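PDB 4WVA: mannosylglycerate hydrolase MGH1-like glycoside hydrolase domain-containing protein, which hydrolyses mannosylglycerate, a solute that thermophiles make under osmotic stress, to mannose and glycerate, and probably acts on glucosylglycerate in the same way. Local coordinates for residues 57-61 with 72-76; 311-317 with 368-372; 167-173 with 295-299; 145-149 with 224-228; 128-132 with 251-257. All blocks are in the same frame, centred on the assembly; numbering follows the deposited sequence. Where two conformers were deposited one is given.

Contact 1: 57-61 with 72-76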
# COMPACT_ATOMS: atom_id res chain seq x y z
N CYS A 57 32.35 -11.81 8.23
CA CYS A 57 32.80 -13.20 8.22
C CYS A 57 31.81 -14.09 7.45
O CYS A 57 32.20 -14.91 6.63
CB CYS A 57 32.97 -13.68 9.65
SG CYS A 57 33.58 -15.37 9.82
N LEU A 58 30.52 -13.93 7.75
CA LEU A 58 29.48 -14.67 7.05
C LEU A 58 29.60 -14.55 5.52
O LEU A 58 29.56 -15.56 4.80
CB LEU A 58 28.10 -14.19 7.53
CG LEU A 58 26.88 -14.82 6.87
CD1 LEU A 58 26.82 -16.32 7.07
CD2 LEU A 58 25.63 -14.12 7.39
N PHE A 59 29.75 -13.32 5.02
CA PHE A 59 29.85 -13.12 3.57
C PHE A 59 31.20 -13.55 3.01
O PHE A 59 31.28 -14.24 1.97
CB PHE A 59 29.56 -11.67 3.19
CG PHE A 59 28.10 -11.37 3.12
CD1 PHE A 59 27.39 -11.62 1.96
CD2 PHE A 59 27.42 -10.90 4.23
CE1 PHE A 59 26.03 -11.36 1.89
CE2 PHE A 59 26.07 -10.63 4.16
CZ PHE A 59 25.37 -10.88 3.00
N ASP A 60 32.27 -13.16 3.70
CA ASP A 60 33.63 -13.43 3.19
C ASP A 60 33.92 -14.93 3.05
O ASP A 60 34.54 -15.36 2.06
CB ASP A 60 34.67 -12.78 4.09
CG ASP A 60 34.81 -11.30 3.85
OD1 ASP A 60 34.36 -10.81 2.81
OD2 ASP A 60 35.39 -10.62 4.72
N TYR A 61 33.48 -15.71 4.03
CA TYR A 61 33.72 -17.16 4.00
C TYR A 61 32.55 -18.01 3.54
O TYR A 61 32.72 -19.19 3.23
CB TYR A 61 34.21 -17.63 5.38
CG TYR A 61 35.51 -16.98 5.72
CD1 TYR A 61 36.70 -17.45 5.18
CD2 TYR A 61 35.55 -15.87 6.56
CE1 TYR A 61 37.90 -16.84 5.47
CE2 TYR A 61 36.74 -15.24 6.85
CZ TYR A 61 37.92 -15.74 6.31
OH TYR A 61 39.12 -15.13 6.60
N ILE A 72 24.92 -22.56 6.50
CA ILE A 72 26.04 -22.89 7.39
C ILE A 72 27.36 -22.68 6.67
O ILE A 72 27.51 -23.09 5.52
CB ILE A 72 25.99 -24.35 7.92
CG1 ILE A 72 24.65 -24.67 8.60
CG2 ILE A 72 27.11 -24.57 8.95
CD1 ILE A 72 24.47 -26.15 8.92
N VAL A 73 28.30 -22.02 7.37
CA VAL A 73 29.70 -21.97 6.99
C VAL A 73 30.45 -22.89 7.95
O VAL A 73 30.49 -22.65 9.17
CB VAL A 73 30.29 -20.55 7.07
CG1 VAL A 73 31.71 -20.53 6.54
CG2 VAL A 73 29.45 -19.57 6.27
N PHE A 74 31.04 -23.95 7.39
CA PHE A 74 31.68 -24.99 8.21
C PHE A 74 33.13 -24.63 8.57
O PHE A 74 34.10 -25.35 8.22
CB PHE A 74 31.62 -26.35 7.49
CG PHE A 74 30.22 -26.90 7.31
CD1 PHE A 74 29.45 -27.25 8.41
CD2 PHE A 74 29.67 -27.10 6.04
CE1 PHE A 74 28.18 -27.78 8.26
CE2 PHE A 74 28.39 -27.62 5.89
CZ PHE A 74 27.64 -27.97 7.00
N HIS A 75 33.30 -23.53 9.29
CA HIS A 75 34.61 -23.14 9.79
C HIS A 75 35.27 -24.28 10.57
O HIS A 75 34.62 -24.94 11.38
CB HIS A 75 34.53 -21.94 10.73
CG HIS A 75 33.91 -20.72 10.13
ND1 HIS A 75 34.56 -19.91 9.23
CD2 HIS A 75 32.68 -20.18 10.31
CE1 HIS A 75 33.77 -18.90 8.90
NE2 HIS A 75 32.63 -19.04 9.55
N GLU A 76 36.56 -24.49 10.32
CA GLU A 76 37.37 -25.44 11.09
C GLU A 76 37.63 -24.87 12.49
O GLU A 76 37.77 -23.65 12.65
CB GLU A 76 38.71 -25.71 10.39
CG GLU A 76 38.57 -26.25 8.96
CD GLU A 76 39.77 -27.08 8.48
OE1 GLU A 76 40.65 -27.42 9.31
OE2 GLU A 76 39.81 -27.41 7.27
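The unusual feature of this contact is an imidazole that meets both a phenol ring and a thiol of the helix. H75 points an edge toward the phenol face of Y61 in an offset edge-to-face pair, ring centroids 5.9 Å apart and planes at 71°. The thiol is that of C57: its SG lies 3.7 Å from H75 CE1 and 4.4 Å from the ring centroid, approaching obliquely. C57 and Y61 are one helical turn apart, joined by the backbone bond from Y61 N to C57 O (3.0 Å), so the small, polarisable sulfur and the broad ring present themselves together to H75. An inverse gamma turn centred on F74 redirects the chain after V73 and sets H75 beside the helix. Next to the ring pair, on the strand itself, the contact is aliphatic. V73, a compact beta-branched residue suited to a strand, has the largest area covered; it points toward the helix and puts CG1 4.0 Å from Y61 CB and CG2 4.3 Å from L58 CD1. L58 also lies close to L33, a probable substrate-binding residue. Strand 72-74 is the middle strand of a small antiparallel sheet; the arrangement is a helix-on-sheet packing beside the probable substrate pocket of an (alpha/alpha)6-barrel.

Contact 2: 311-317 with 368-372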
# COMPACT_ATOMS: atom_id res chain seq x y z
N PRO A 311 0.87 -5.55 5.69
CA PRO A 311 -0.58 -5.51 5.87
C PRO A 311 -1.12 -4.12 6.11
O PRO A 311 -0.38 -3.23 6.55
CB PRO A 311 -0.82 -6.32 7.15
CG PRO A 311 0.48 -6.52 7.76
CD PRO A 311 1.54 -6.36 6.72
N HIS A 312 -2.41 -3.93 5.84
CA HIS A 312 -3.10 -2.78 6.39
C HIS A 312 -3.45 -3.04 7.86
O HIS A 312 -3.34 -4.15 8.36
CB HIS A 312 -4.33 -2.36 5.55
CG HIS A 312 -5.39 -3.41 5.37
ND1 HIS A 312 -6.12 -3.92 6.41
CD2 HIS A 312 -5.89 -3.99 4.25
CE1 HIS A 312 -7.00 -4.80 5.95
NE2 HIS A 312 -6.88 -4.85 4.64
N GLN A 313 -3.83 -1.98 8.53
CA GLN A 313 -4.09 -2.00 9.96
C GLN A 313 -5.17 -2.97 10.38
O GLN A 313 -5.09 -3.56 11.45
CB GLN A 313 -4.52 -0.61 10.39
CG GLN A 313 -4.64 -0.40 11.88
CD GLN A 313 -3.32 -0.44 12.58
OE1 GLN A 313 -3.28 -0.51 13.81
NE2 GLN A 313 -2.23 -0.34 11.83
N GLY A 314 -6.22 -3.08 9.57
CA GLY A 314 -7.31 -4.03 9.84
C GLY A 314 -6.79 -5.44 9.93
O GLY A 314 -7.11 -6.18 10.87
N ARG A 315 -5.96 -5.81 8.97
CA ARG A 315 -5.35 -7.09 8.94
C ARG A 315 -4.41 -7.29 10.15
O ARG A 315 -4.40 -8.34 10.78
CB ARG A 315 -4.60 -7.24 7.63
CG ARG A 315 -4.11 -8.61 7.33
CD ARG A 315 -3.94 -8.76 5.82
NE ARG A 315 -5.22 -8.80 5.16
CZ ARG A 315 -5.40 -8.97 3.86
NH1 ARG A 315 -4.38 -9.16 3.04
NH2 ARG A 315 -6.66 -9.02 3.39
N ALA A 316 -3.65 -6.26 10.49
CA ALA A 316 -2.80 -6.29 11.68
C ALA A 316 -3.65 -6.48 12.95
O ALA A 316 -3.26 -7.20 13.87
CB ALA A 316 -1.96 -5.02 11.79
N SER A 317 -4.82 -5.86 12.97
CA SER A 317 -5.71 -6.00 14.12
C SER A 317 -6.25 -7.43 14.24
O SER A 317 -6.40 -7.93 15.36
CB SER A 317 -6.85 -4.95 14.09
OG SER A 317 -8.00 -5.40 13.41
N ASP A 368 5.13 -1.40 15.30
CA ASP A 368 5.06 -0.57 14.10
C ASP A 368 3.60 -0.30 13.70
O ASP A 368 3.31 0.72 13.07
CB ASP A 368 5.77 -1.27 12.93
CG ASP A 368 7.28 -1.35 13.10
OD1 ASP A 368 7.87 -0.61 13.92
OD2 ASP A 368 7.89 -2.17 12.36
N TYR A 369 2.70 -1.22 14.06
CA TYR A 369 1.27 -1.08 13.77
C TYR A 369 0.49 -0.45 14.92
O TYR A 369 -0.74 -0.39 14.88
CB TYR A 369 0.68 -2.44 13.33
CG TYR A 369 0.98 -2.73 11.87
CD1 TYR A 369 2.17 -3.34 11.49
CD2 TYR A 369 0.12 -2.32 10.85
CE1 TYR A 369 2.49 -3.55 10.17
CE2 TYR A 369 0.44 -2.52 9.51
CZ TYR A 369 1.61 -3.16 9.18
OH TYR A 369 1.95 -3.40 7.88
N GLY A 370 1.17 0.04 15.95
CA GLY A 370 0.48 0.72 17.07
C GLY A 370 -0.01 -0.16 18.20
O GLY A 370 -0.62 0.35 19.15
N PHE A 371 0.30 -1.46 18.14
CA PHE A 371 -0.14 -2.43 19.15
C PHE A 371 0.90 -2.51 20.26
O PHE A 371 1.61 -3.51 20.42
CB PHE A 371 -0.43 -3.78 18.49
CG PHE A 371 -1.63 -3.74 17.58
CD1 PHE A 371 -1.47 -3.58 16.21
CD2 PHE A 371 -2.91 -3.82 18.10
CE1 PHE A 371 -2.59 -3.52 15.37
CE2 PHE A 371 -4.02 -3.76 17.27
CZ PHE A 371 -3.86 -3.61 15.91
N ALA A 372 1.00 -1.43 21.02
CA ALA A 372 2.07 -1.28 22.01
C ALA A 372 1.96 -2.30 23.15
O ALA A 372 2.98 -2.83 23.63
CB ALA A 372 2.07 0.14 22.56
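Y369, F371 and Q313 carry most of this interface, where the loop between helices 356-368 and 372-389 meets the start of helix 313-327. Y369 buries the most surface. Its hydroxyl donates a hydrogen bond to the P311 carbonyl (OH to O, 2.7 Å), and P311 CG packs 3.8 Å from Y369 CZ; a tyrosine suits the place because its flat ring can fill an apolar gap while its tip satisfies a backbone oxygen. A316 points at the loop, its CB 3.5 Å from Y369 CD2 and 3.9 Å from F371 CE1, and so small a side chain lets both rings come close. F371 reaches further along the helix, with CZ 3.5 Å from S317 CA. The polar, flexible side chain of Q313 extends to the loop backbone and the edge of the Y369 ring. G370 makes the sharp turn between the two aromatics possible: its positive phi would jam a CB against the preceding carbonyl. The site is also an assembly interface, since Y369 stacks on H312 of the second subunit, while H312 of this chain stacks on Y369 of the third. F371 N bonds to F366 O and G370 N to R367 O, with G370 at C-prime: a Schellman C-terminal capping motif that ends helix 356-368 and lets the chain turn into helix 372-389 of this (alpha/alpha)6-barrel.

Contact 3: 167-173 with 295-299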
# COMPACT_ATOMS: atom_id res chain seq x y z
N SER A 167 8.58 -27.21 11.67
CA SER A 167 7.27 -26.55 11.74
C SER A 167 6.20 -27.52 11.22
O SER A 167 6.43 -28.17 10.20
CB SER A 167 7.25 -25.32 10.84
OG SER A 167 5.96 -24.71 10.89
N PRO A 168 5.04 -27.62 11.91
CA PRO A 168 3.95 -28.48 11.39
C PRO A 168 3.49 -28.09 10.00
O PRO A 168 2.92 -28.92 9.29
CB PRO A 168 2.84 -28.30 12.42
CG PRO A 168 3.57 -27.95 13.67
CD PRO A 168 4.65 -27.02 13.20
N ALA A 169 3.75 -26.85 9.58
CA ALA A 169 3.46 -26.45 8.20
C ALA A 169 4.12 -27.35 7.16
O ALA A 169 3.55 -27.59 6.09
CB ALA A 169 3.86 -24.99 7.96
N TRP A 170 5.29 -27.91 7.48
CA TRP A 170 6.04 -28.70 6.50
C TRP A 170 5.67 -30.21 6.47
O TRP A 170 6.19 -30.94 5.62
CB TRP A 170 7.55 -28.57 6.71
CG TRP A 170 8.06 -27.17 7.01
CD1 TRP A 170 9.08 -26.85 7.85
CD2 TRP A 170 7.57 -25.93 6.48
NE1 TRP A 170 9.27 -25.49 7.88
CE2 TRP A 170 8.35 -24.90 7.06
CE3 TRP A 170 6.53 -25.58 5.60
CZ2 TRP A 170 8.11 -23.55 6.80
CZ3 TRP A 170 6.30 -24.24 5.35
CH2 TRP A 170 7.09 -23.25 5.94
N ASP A 171 4.77 -30.64 7.36
CA ASP A 171 4.43 -32.09 7.47
C ASP A 171 3.92 -32.67 6.15
O ASP A 171 4.53 -33.60 5.61
CB ASP A 171 3.39 -32.35 8.56
CG ASP A 171 3.93 -32.19 9.98
OD1 ASP A 171 5.14 -31.87 10.18
OD2 ASP A 171 3.11 -32.38 10.91
N LYS A 172 2.85 -32.12 5.59
CA LYS A 172 2.34 -32.63 4.30
C LYS A 172 3.32 -32.49 3.14
O LYS A 172 3.54 -33.45 2.40
CB LYS A 172 0.97 -32.03 3.98
CG LYS A 172 -0.09 -32.38 4.99
CD LYS A 172 -1.50 -32.15 4.46
CE LYS A 172 -2.53 -32.37 5.57
NZ LYS A 172 -3.93 -32.17 5.09
N PRO A 173 3.95 -31.31 2.96
CA PRO A 173 4.97 -31.25 1.91
C PRO A 173 6.08 -32.31 2.09
O PRO A 173 6.52 -32.91 1.11
CB PRO A 173 5.53 -29.84 2.05
CG PRO A 173 4.41 -29.04 2.64
CD PRO A 173 3.61 -29.97 3.50
N ILE A 295 -1.09 -24.15 2.87
CA ILE A 295 -0.91 -25.03 4.00
C ILE A 295 -1.66 -24.42 5.19
O ILE A 295 -1.22 -23.42 5.78
CB ILE A 295 0.58 -25.19 4.35
CG1 ILE A 295 1.37 -25.75 3.15
CG2 ILE A 295 0.72 -26.06 5.60
CD1 ILE A 295 2.87 -25.54 3.24
N ALA A 296 -2.78 -25.03 5.55
CA ALA A 296 -3.70 -24.44 6.51
C ALA A 296 -3.31 -24.77 7.94
O ALA A 296 -4.03 -25.47 8.65
CB ALA A 296 -5.13 -24.89 6.20
N VAL A 297 -2.14 -24.27 8.35
CA VAL A 297 -1.61 -24.46 9.69
C VAL A 297 -1.13 -23.09 10.13
O VAL A 297 -0.34 -22.47 9.43
CB VAL A 297 -0.39 -25.41 9.70
CG1 VAL A 297 0.20 -25.53 11.10
CG2 VAL A 297 -0.78 -26.77 9.12
N LYS A 298 -1.63 -22.63 11.27
CA LYS A 298 -1.26 -21.32 11.82
C LYS A 298 -0.02 -21.46 12.68
O LYS A 298 -0.08 -22.04 13.77
CB LYS A 298 -2.42 -20.73 12.62
CG LYS A 298 -3.68 -20.53 11.77
CD LYS A 298 -4.78 -19.79 12.51
CE LYS A 298 -5.49 -20.68 13.50
NZ LYS A 298 -6.65 -20.04 14.19
N THR A 299 1.11 -20.95 12.19
CA THR A 299 2.35 -20.96 12.95
C THR A 299 2.76 -19.53 13.28
O THR A 299 2.21 -18.55 12.74
CB THR A 299 3.49 -21.65 12.19
OG1 THR A 299 3.95 -20.79 11.14
CG2 THR A 299 3.05 -23.00 11.62
O HOH W 1 5.73 -22.14 9.43
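I295 lies across A169 and W170 of the 3-10 turn and P173 of the helix that follows, burying more surface than any other residue here. Its CG2 comes 3.3 Å from A169 O and 4.1 Å from A169 CB, while CD1 sits 3.9 Å from P173 CG and 4.2 Å from W170 CZ3, at the edge of the indole. A branched, flexible aliphatic chain fits this uneven surface well. An inverse gamma turn at A296 then brings V297 round to the same side, where CG1 packs 4.0 Å from P168 CB. The prolines suit their places by giving rigid apolar rings at the 3-10 turn and the start of the helix, and A169 is small enough for the chains to approach to 5.6 Å between its CA and that of V297. At the far end the contact becomes mixed in character. T299 CG2 lies 3.5 Å from S167 OG, and one water joins the two hydroxyls, 3.0 Å from S167 OG and 2.8 Å from T299 OG1. The short hydroxyl side chains leave room for this bridge. W170 lies near D165, the likely proton donor, and S167 near W350, a probable substrate-binding residue. Around the contact, W170 and P173 also pack on strands 232-233 and 283-288, while K298 forms a salt bridge with E322 on helix 313-327; the contact thus fits the loop before helix 305-308 against the segment leading into helix 171-175.

Contact 4: 145-149 with 224-228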
# COMPACT_ATOMS: atom_id res chain seq x y z
N ALA A 145 17.32 -17.93 -8.69
CA ALA A 145 17.26 -19.36 -8.43
C ALA A 145 15.89 -19.82 -7.95
O ALA A 145 15.46 -20.95 -8.22
CB ALA A 145 18.34 -19.74 -7.44
N ARG A 146 15.20 -18.98 -7.18
CA ARG A 146 14.03 -19.42 -6.44
C ARG A 146 12.71 -18.72 -6.81
O ARG A 146 11.69 -19.00 -6.20
CB ARG A 146 14.27 -19.31 -4.93
CG ARG A 146 15.54 -20.02 -4.49
CD ARG A 146 15.44 -21.52 -4.68
NE ARG A 146 16.58 -22.23 -4.06
CZ ARG A 146 16.67 -22.51 -2.76
NH1 ARG A 146 15.70 -22.16 -1.93
NH2 ARG A 146 17.74 -23.14 -2.28
N ASP A 147 12.74 -17.84 -7.81
CA ASP A 147 11.52 -17.23 -8.32
C ASP A 147 11.56 -17.18 -9.86
O ASP A 147 11.48 -16.10 -10.45
CB ASP A 147 11.33 -15.83 -7.73
CG ASP A 147 10.00 -15.20 -8.11
OD1 ASP A 147 9.05 -15.96 -8.43
OD2 ASP A 147 9.93 -13.96 -8.08
N PRO A 148 11.64 -18.36 -10.49
CA PRO A 148 11.74 -18.44 -11.96
C PRO A 148 10.49 -17.96 -12.69
O PRO A 148 10.59 -17.56 -13.86
CB PRO A 148 11.97 -19.94 -12.20
CG PRO A 148 11.43 -20.63 -11.01
CD PRO A 148 11.74 -19.69 -9.87
N TYR A 149 9.33 -18.01 -12.03
CA TYR A 149 8.07 -17.54 -12.64
C TYR A 149 7.78 -16.07 -12.34
O TYR A 149 6.67 -15.59 -12.63
CB TYR A 149 6.89 -18.41 -12.17
CG TYR A 149 6.93 -19.85 -12.66
CD1 TYR A 149 6.64 -20.15 -14.00
CD2 TYR A 149 7.21 -20.90 -11.80
CE1 TYR A 149 6.67 -21.46 -14.46
CE2 TYR A 149 7.24 -22.22 -12.25
CZ TYR A 149 6.97 -22.49 -13.58
OH TYR A 149 6.99 -23.78 -14.04
N ILE A 224 17.35 -28.35 -9.34
CA ILE A 224 16.78 -28.35 -7.99
C ILE A 224 15.32 -27.87 -8.02
O ILE A 224 14.45 -28.51 -7.43
CB ILE A 224 17.67 -27.56 -7.00
CG1 ILE A 224 18.87 -28.44 -6.61
CG2 ILE A 224 16.90 -27.16 -5.74
CD1 ILE A 224 19.99 -27.70 -5.91
N TYR A 225 15.04 -26.77 -8.73
CA TYR A 225 13.65 -26.24 -8.79
C TYR A 225 12.71 -27.24 -9.46
O TYR A 225 11.59 -27.49 -9.00
CB TYR A 225 13.58 -24.87 -9.48
CG TYR A 225 12.25 -24.19 -9.22
CD1 TYR A 225 11.10 -24.57 -9.92
CD2 TYR A 225 12.13 -23.22 -8.24
CE1 TYR A 225 9.88 -23.98 -9.66
CE2 TYR A 225 10.90 -22.62 -7.97
CZ TYR A 225 9.78 -23.01 -8.68
OH TYR A 225 8.56 -22.42 -8.40
N ARG A 226 13.17 -27.83 -10.55
CA ARG A 226 12.32 -28.75 -11.28
C ARG A 226 12.12 -30.07 -10.55
O ARG A 226 11.03 -30.62 -10.57
CB ARG A 226 12.85 -28.98 -12.71
CG ARG A 226 12.78 -27.73 -13.59
CD ARG A 226 11.52 -26.88 -13.36
NE ARG A 226 11.43 -25.73 -14.27
CZ ARG A 226 10.76 -25.71 -15.43
NH1 ARG A 226 10.09 -26.77 -15.86
NH2 ARG A 226 10.75 -24.60 -16.15
N GLN A 227 13.16 -30.55 -9.88
CA GLN A 227 13.12 -31.90 -9.32
C GLN A 227 12.82 -31.97 -7.83
O GLN A 227 12.45 -33.03 -7.33
CB GLN A 227 14.43 -32.64 -9.63
CG GLN A 227 14.71 -32.79 -11.11
CD GLN A 227 15.86 -33.75 -11.37
OE1 GLN A 227 15.90 -34.84 -10.79
NE2 GLN A 227 16.82 -33.34 -12.20
N SER A 228 12.95 -30.88 -7.09
CA SER A 228 12.72 -31.02 -5.65
C SER A 228 11.28 -31.45 -5.39
O SER A 228 10.34 -30.81 -5.86
CB SER A 228 13.03 -29.75 -4.87
OG SER A 228 12.78 -29.99 -3.49
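Near the end of helix 221-227, I224 points toward the other segment but also packs on V157 and on F214 of helix 201-216, and its carbonyl receives the bond from S228 N (2.8 Å, N to O). Y225 comes next and dominates the contact. P148 lies over one face of its ring: CG is 3.6 Å from the ring centroid and only 10° off the normal, a CH-pi contact between the slightly positive C-H groups of a rigid proline ring and the electron-rich face of a phenol. Around the same ring, A145 O lies 4.0 Å from Y225 CD2, and Y149 CE2 packs 4.1 Å from Y225 CE1. R226, at the exposed border, turns a guanidinium face to the Y149 hydroxyl, with NH2 4.4 Å from OH, a loose approach tolerable for a long charged chain at the surface. After Q227, S228 leaves the helix, and its OG bonds to F230 O. No hydrogen bond joins the two segments. Cohesion between the loop after helix 121-146 and the end of helix 221-227 therefore rests on ring and aliphatic packing, while R146, whose CA-to-CB bond points away, makes a salt bridge with E161, and the Y225 hydroxyl hydrogen bonds to Q256 of the third subunit.

Contact 5: 128-132 with 251-257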
# COMPACT_ATOMS: atom_id res chain seq x y z
N ALA A 128 29.53 -0.70 5.22
CA ALA A 128 28.32 -0.76 4.39
C ALA A 128 28.65 -0.77 2.91
O ALA A 128 28.04 -1.51 2.15
CB ALA A 128 27.38 0.38 4.71
N ARG A 129 29.63 0.02 2.48
CA ARG A 129 30.02 -0.01 1.08
C ARG A 129 30.57 -1.37 0.68
O ARG A 129 30.37 -1.81 -0.45
CB ARG A 129 31.03 1.09 0.75
CG ARG A 129 30.34 2.43 0.66
CD ARG A 129 31.19 3.55 0.08
NE ARG A 129 30.51 4.82 0.37
CZ ARG A 129 29.45 5.30 -0.28
NH1 ARG A 129 28.91 4.68 -1.34
NH2 ARG A 129 28.93 6.46 0.13
N TYR A 130 31.24 -2.03 1.61
CA TYR A 130 31.81 -3.34 1.37
C TYR A 130 30.72 -4.40 1.26
O TYR A 130 30.72 -5.22 0.34
CB TYR A 130 32.82 -3.69 2.48
CG TYR A 130 33.51 -5.02 2.30
CD1 TYR A 130 34.53 -5.18 1.38
CD2 TYR A 130 33.13 -6.12 3.05
CE1 TYR A 130 35.18 -6.39 1.23
CE2 TYR A 130 33.76 -7.34 2.90
CZ TYR A 130 34.78 -7.47 1.97
OH TYR A 130 35.43 -8.67 1.83
N LEU A 131 29.76 -4.37 2.18
CA LEU A 131 28.71 -5.37 2.22
C LEU A 131 27.58 -5.16 1.19
O LEU A 131 26.94 -6.13 0.79
CB LEU A 131 28.11 -5.44 3.64
CG LEU A 131 29.02 -6.10 4.67
CD1 LEU A 131 28.41 -5.97 6.05
CD2 LEU A 131 29.30 -7.55 4.32
N PHE A 132 27.33 -3.91 0.78
CA PHE A 132 26.16 -3.65 -0.05
C PHE A 132 26.10 -4.52 -1.33
O PHE A 132 25.07 -5.14 -1.61
CB PHE A 132 26.05 -2.17 -0.41
CG PHE A 132 24.90 -1.89 -1.33
CD1 PHE A 132 23.61 -1.80 -0.83
CD2 PHE A 132 25.10 -1.78 -2.69
CE1 PHE A 132 22.54 -1.58 -1.69
CE2 PHE A 132 24.05 -1.57 -3.56
CZ PHE A 132 22.76 -1.48 -3.05
N LEU A 251 19.53 1.50 2.31
CA LEU A 251 21.01 1.48 2.18
C LEU A 251 21.49 1.96 0.82
O LEU A 251 22.40 2.77 0.75
CB LEU A 251 21.57 0.09 2.44
CG LEU A 251 21.68 -0.33 3.89
CD1 LEU A 251 21.80 -1.85 3.98
CD2 LEU A 251 22.86 0.38 4.56
N ALA A 252 20.88 1.45 -0.25
CA ALA A 252 21.23 1.86 -1.60
C ALA A 252 21.12 3.38 -1.77
O ALA A 252 22.03 4.03 -2.31
CB ALA A 252 20.35 1.17 -2.63
N VAL A 253 20.00 3.94 -1.32
CA VAL A 253 19.80 5.38 -1.49
C VAL A 253 20.83 6.15 -0.67
O VAL A 253 21.43 7.12 -1.18
CB VAL A 253 18.37 5.84 -1.15
CG1 VAL A 253 18.25 7.35 -1.28
CG2 VAL A 253 17.36 5.19 -2.08
N LEU A 254 21.03 5.76 0.58
CA LEU A 254 21.98 6.43 1.47
C LEU A 254 23.42 6.38 0.95
O LEU A 254 24.16 7.36 1.09
CB LEU A 254 21.90 5.89 2.88
CG LEU A 254 20.60 6.23 3.64
CD1 LEU A 254 20.48 5.41 4.89
CD2 LEU A 254 20.54 7.71 3.98
N LEU A 255 23.77 5.27 0.33
CA LEU A 255 25.11 5.05 -0.26
C LEU A 255 25.22 5.57 -1.70
O LEU A 255 26.30 5.49 -2.33
CB LEU A 255 25.47 3.57 -0.23
CG LEU A 255 25.62 2.90 1.13
CD1 LEU A 255 25.92 1.42 0.91
CD2 LEU A 255 26.68 3.55 2.00
N GLN A 256 24.13 6.09 -2.24
CA GLN A 256 24.07 6.61 -3.60
C GLN A 256 24.40 5.55 -4.65
O GLN A 256 25.23 5.76 -5.54
CB GLN A 256 24.89 7.91 -3.73
CG GLN A 256 24.29 9.06 -2.92
CD GLN A 256 23.07 9.67 -3.60
OE1 GLN A 256 23.20 10.59 -4.43
NE2 GLN A 256 21.89 9.15 -3.28
N GLU A 257 23.73 4.41 -4.51
CA GLU A 257 23.70 3.35 -5.51
C GLU A 257 22.30 3.31 -6.15
O GLU A 257 21.34 3.81 -5.57
CB GLU A 257 24.02 2.01 -4.87
CG GLU A 257 25.42 1.95 -4.27
CD GLU A 257 26.50 1.93 -5.34
OE1 GLU A 257 26.15 1.75 -6.53
OE2 GLU A 257 27.68 2.11 -5.00
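F132 adopts the t rotamer (chi1 177°), which carries its ring across to the end of helix 235-254. There CZ meets A252 CB at 3.6 Å, CD1 lies 4.3 Å from L251 CB, and CE2 sits 3.8 Å from E257 CB; the small alanine makes room for the ring. L255 answers with an extended m,t conformation, placing CD1 3.8 Å from F132 CB and 4.2 Å from A128 CB. R129 has chi2 and chi3 both near t, long enough for NH1 to donate a hydrogen bond to L255 O (2.9 Å) while L255 CD2 lies over a guanidinium face. Q256, with positive phi, closes the helix in a Schellman motif, and its m,m side chain folds back so that NE2 bonds V253 O (3.0 Å). Helix 107-117 adjoins both sides, Y115 touching A128 and L251. L131 packs on helix 48-62, so helix 121-146 lies between that helix and the end of helix 235-254.

In the fold
Contacts 1 and 5 touch directly: D60 OD1 lies 2.6 Å from Y130 OH, a probable hydrogen bond, and F59 CD2 packs 3.8 Å from L131 CD2, linking helix 48-62 to helix 121-146. That second helix also runs to contact 4, whose centre is 29 Å from that of contact 5. Contacts 1 and 3, centres 31 Å apart, both approach the probable substrate site: the side chain of L58 is about 4 Å from that of L33, that of W170 about 6 Å from that of D165, the likely proton donor, and that of S167 about 5 Å from that of W350. Contacts 2, 4 and 5 reach other subunits; Y225 of contact 4 and Q256 of contact 5 pair between chains.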